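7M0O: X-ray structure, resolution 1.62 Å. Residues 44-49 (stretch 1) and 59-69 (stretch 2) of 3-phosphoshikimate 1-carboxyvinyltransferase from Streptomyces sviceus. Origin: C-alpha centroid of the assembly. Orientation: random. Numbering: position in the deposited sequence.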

# COMPACT_ATOMS: atom_id res chain seq x y z
N VAL A 44 8.31 4.70 -21.12
CA VAL A 44 8.80 4.41 -22.46
C VAL A 44 8.64 5.63 -23.36
O VAL A 44 9.53 5.96 -24.14
CB VAL A 44 8.10 3.17 -23.03
CG1 VAL A 44 8.45 3.01 -24.49
CG2 VAL A 44 8.53 1.94 -22.24
N ARG A 45 7.52 6.35 -23.22
CA ARG A 45 7.31 7.56 -24.00
C ARG A 45 8.37 8.61 -23.70
O ARG A 45 8.80 9.35 -24.60
CB ARG A 45 5.90 8.11 -23.75
CG ARG A 45 5.48 9.16 -24.74
CD ARG A 45 4.00 9.10 -25.00
NE ARG A 45 3.58 7.89 -25.69
CZ ARG A 45 3.44 7.79 -27.01
NH1 ARG A 45 3.69 8.84 -27.79
NH2 ARG A 45 3.05 6.64 -27.55
N LEU A 46 8.82 8.68 -22.45
CA LEU A 46 9.86 9.62 -22.04
C LEU A 46 11.26 9.16 -22.42
O LEU A 46 12.22 9.88 -22.16
CB LEU A 46 9.77 9.86 -20.53
CG LEU A 46 8.56 10.68 -20.04
CD1 LEU A 46 8.40 10.60 -18.52
CD2 LEU A 46 8.63 12.15 -20.51
N GLY A 47 11.40 7.98 -23.04
CA GLY A 47 12.69 7.52 -23.49
C GLY A 47 13.45 6.63 -22.54
O GLY A 47 14.65 6.44 -22.73
N TYR A 48 12.80 6.11 -21.51
CA TYR A 48 13.41 5.09 -20.67
C TYR A 48 13.24 3.71 -21.30
O TYR A 48 12.25 3.44 -21.97
CB TYR A 48 12.79 5.09 -19.27
CG TYR A 48 12.94 6.36 -18.43
CD1 TYR A 48 12.20 7.50 -18.73
CD2 TYR A 48 13.75 6.38 -17.31
CE1 TYR A 48 12.30 8.65 -17.95
CE2 TYR A 48 13.87 7.53 -16.52
CZ TYR A 48 13.13 8.66 -16.85
OH TYR A 48 13.21 9.81 -16.09
N ARG A 49 14.22 2.85 -21.06
CA ARG A 49 14.15 1.46 -21.51
C ARG A 49 13.52 0.63 -20.41
O ARG A 49 14.06 0.55 -19.30
CB ARG A 49 15.54 0.93 -21.83
CG ARG A 49 16.27 1.65 -22.95
CD ARG A 49 17.56 0.91 -23.28
NE ARG A 49 17.30 -0.50 -23.59
CZ ARG A 49 17.66 -1.53 -22.81
NH1 ARG A 49 18.29 -1.31 -21.66
NH2 ARG A 49 17.39 -2.78 -23.18
N VAL A 59 14.48 -1.86 -15.60
CA VAL A 59 14.47 -0.44 -15.95
C VAL A 59 15.90 0.08 -15.98
O VAL A 59 16.61 -0.02 -14.98
CB VAL A 59 13.63 0.41 -14.97
CG1 VAL A 59 13.57 1.87 -15.44
CG2 VAL A 59 12.21 -0.18 -14.80
N ASP A 60 16.31 0.65 -17.11
CA ASP A 60 17.60 1.34 -17.20
C ASP A 60 17.44 2.72 -16.59
O ASP A 60 16.72 3.57 -17.14
CB ASP A 60 18.05 1.46 -18.65
CG ASP A 60 18.67 0.20 -19.17
OD1 ASP A 60 18.27 -0.90 -18.72
OD2 ASP A 60 19.56 0.30 -20.04
N GLY A 61 18.08 2.96 -15.45
CA GLY A 61 17.89 4.23 -14.77
C GLY A 61 18.49 5.38 -15.54
O GLY A 61 19.47 5.22 -16.28
N ARG A 62 17.90 6.56 -15.38
CA ARG A 62 18.37 7.79 -16.01
C ARG A 62 18.55 8.85 -14.93
O ARG A 62 17.61 9.57 -14.59
CB ARG A 62 17.43 8.26 -17.12
CG ARG A 62 17.28 7.24 -18.24
CD ARG A 62 16.55 7.82 -19.44
NE ARG A 62 17.32 8.93 -20.01
CZ ARG A 62 18.32 8.79 -20.88
NH1 ARG A 62 18.67 7.57 -21.31
NH2 ARG A 62 18.96 9.85 -21.33
N PRO A 63 19.76 8.96 -14.38
CA PRO A 63 19.99 9.94 -13.30
C PRO A 63 19.68 11.38 -13.69
O PRO A 63 19.41 12.19 -12.80
CB PRO A 63 21.48 9.74 -12.97
CG PRO A 63 21.78 8.35 -13.39
CD PRO A 63 20.94 8.11 -14.62
N GLN A 64 19.70 11.74 -14.99
CA GLN A 64 19.38 13.10 -15.40
C GLN A 64 18.01 13.20 -16.09
O GLN A 64 17.74 14.18 -16.77
CB GLN A 64 20.47 13.68 -16.31
CG GLN A 64 21.79 14.01 -15.61
CD GLN A 64 21.62 14.88 -14.40
OE1 GLN A 64 20.91 15.90 -14.43
NE2 GLN A 64 22.27 14.49 -13.32
N GLY A 65 17.15 12.20 -15.90
CA GLY A 65 15.77 12.34 -16.32
C GLY A 65 15.48 11.83 -17.72
O GLY A 65 16.29 11.13 -18.33
N PRO A 66 14.30 12.17 -18.24
CA PRO A 66 13.86 11.63 -19.54
C PRO A 66 14.87 11.86 -20.65
O PRO A 66 15.52 12.91 -20.73
CB PRO A 66 12.56 12.39 -19.81
CG PRO A 66 12.02 12.68 -18.43
CD PRO A 66 13.26 13.00 -17.61
N ALA A 67 14.98 10.87 -21.54
CA ALA A 67 15.90 10.98 -22.67
C ALA A 67 15.42 12.00 -23.69
O ALA A 67 16.19 12.85 -24.15
CB ALA A 67 16.09 9.61 -23.33
N VAL A 68 14.13 11.95 -24.04
CA VAL A 68 13.62 12.80 -25.12
C VAL A 68 13.64 14.27 -24.70
O VAL A 68 13.57 14.61 -23.52
CB VAL A 68 12.19 12.37 -25.52
CG1 VAL A 68 12.20 10.94 -26.04
CG2 VAL A 68 11.23 12.51 -24.36
N ALA A 69 13.75 15.15 -25.70
CA ALA A 69 13.74 16.58 -25.43
C ALA A 69 12.33 17.15 -25.30
O ALA A 69 12.17 18.22 -24.72
CB ALA A 69 14.50 17.32 -26.54
O HOH W 1 14.81 9.79 -14.05
O HOH W 2 16.44 4.10 -19.61
O HOH W 3 15.71 -2.14 -19.40

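The three residues covered most are Tyr-48 (96 Å²), Arg-49 (80 Å²) and Asp-60 (65 Å²), which together give 241 of the 542 Å² buried between these stretches. Around them the backbones pair at two places. Near the helix end, the CA atoms of Leu-46 and Pro-66 lie 5.1 Å apart and those of Gly-47 and Ala-67 4.8 Å; farther along, the CA atoms of Arg-49 and Asp-60 are separated by 5.5 Å.

Tyr-48, covered over 96 Å², places its ring between these two pairings. Its CA-to-CB bond runs sideways, but with chi1 at -62° (m) the ring end comes nearer to the second stretch. Over one face sits Arg-62 CD, 4.0 Å from the ring centroid and 17° off the normal, the geometry of a CH-pi contact in which a slightly polarized methylene meets the pi cloud. The Arg-62 chain is steadied by its own hydrogen bond from NE to Gly-65 O (3.0 Å, 149°), which spans the type I turn from Arg-62 to Gly-65. Tyr-48 CE1 also lies 4.1 Å from Pro-66 CG, an apolar contact. The hydroxyl approaches Pro-66 N at 3.4 Å, yet that nitrogen has no hydrogen to share; the polar need of Tyr-48 OH is met instead by water 1, at 2.6 Å, which donates to Arg-62 O at 2.9 Å.

Arg-49 and Asp-60 meet through both backbone and side chain. Asp-60 N donates to Arg-49 O at 3.1 Å with a nearly linear angle of 165°, and Val-59 CA adds a CA-H...O contact to Arg-49 O at 3.5 Å. Both CA-to-CB bonds point toward the opposing stretch, bringing opposite charges together: Arg-49 NH1 forms a salt bridge with Asp-60 OD2 at 2.6 Å. The carboxylate oxygen lies at the guanidinium edge, although the 132° angle makes the hydrogen-bond component weak. Water 2 extends the backbone pairing, accepting from Arg-49 N at 2.9 Å and donating to Asp-60 O at 2.5 Å.

At the other pairing, Leu-46 O receives two weak hydrogen bonds, one from Ala-67 N (3.0 Å, 123°) and one from Val-68 N (3.4 Å, 172°): the first is short but bent, the second straight but long. Leu-46 CB packs 3.8 Å from Pro-66 CB. Gly-47 ends the helix in a Schellman motif, with phi at 94°. A CB there would lie 2.7 Å from Ala-67 CB and press against the preceding carbonyl oxygen, so glycine suits both the backbone angles and the close approach.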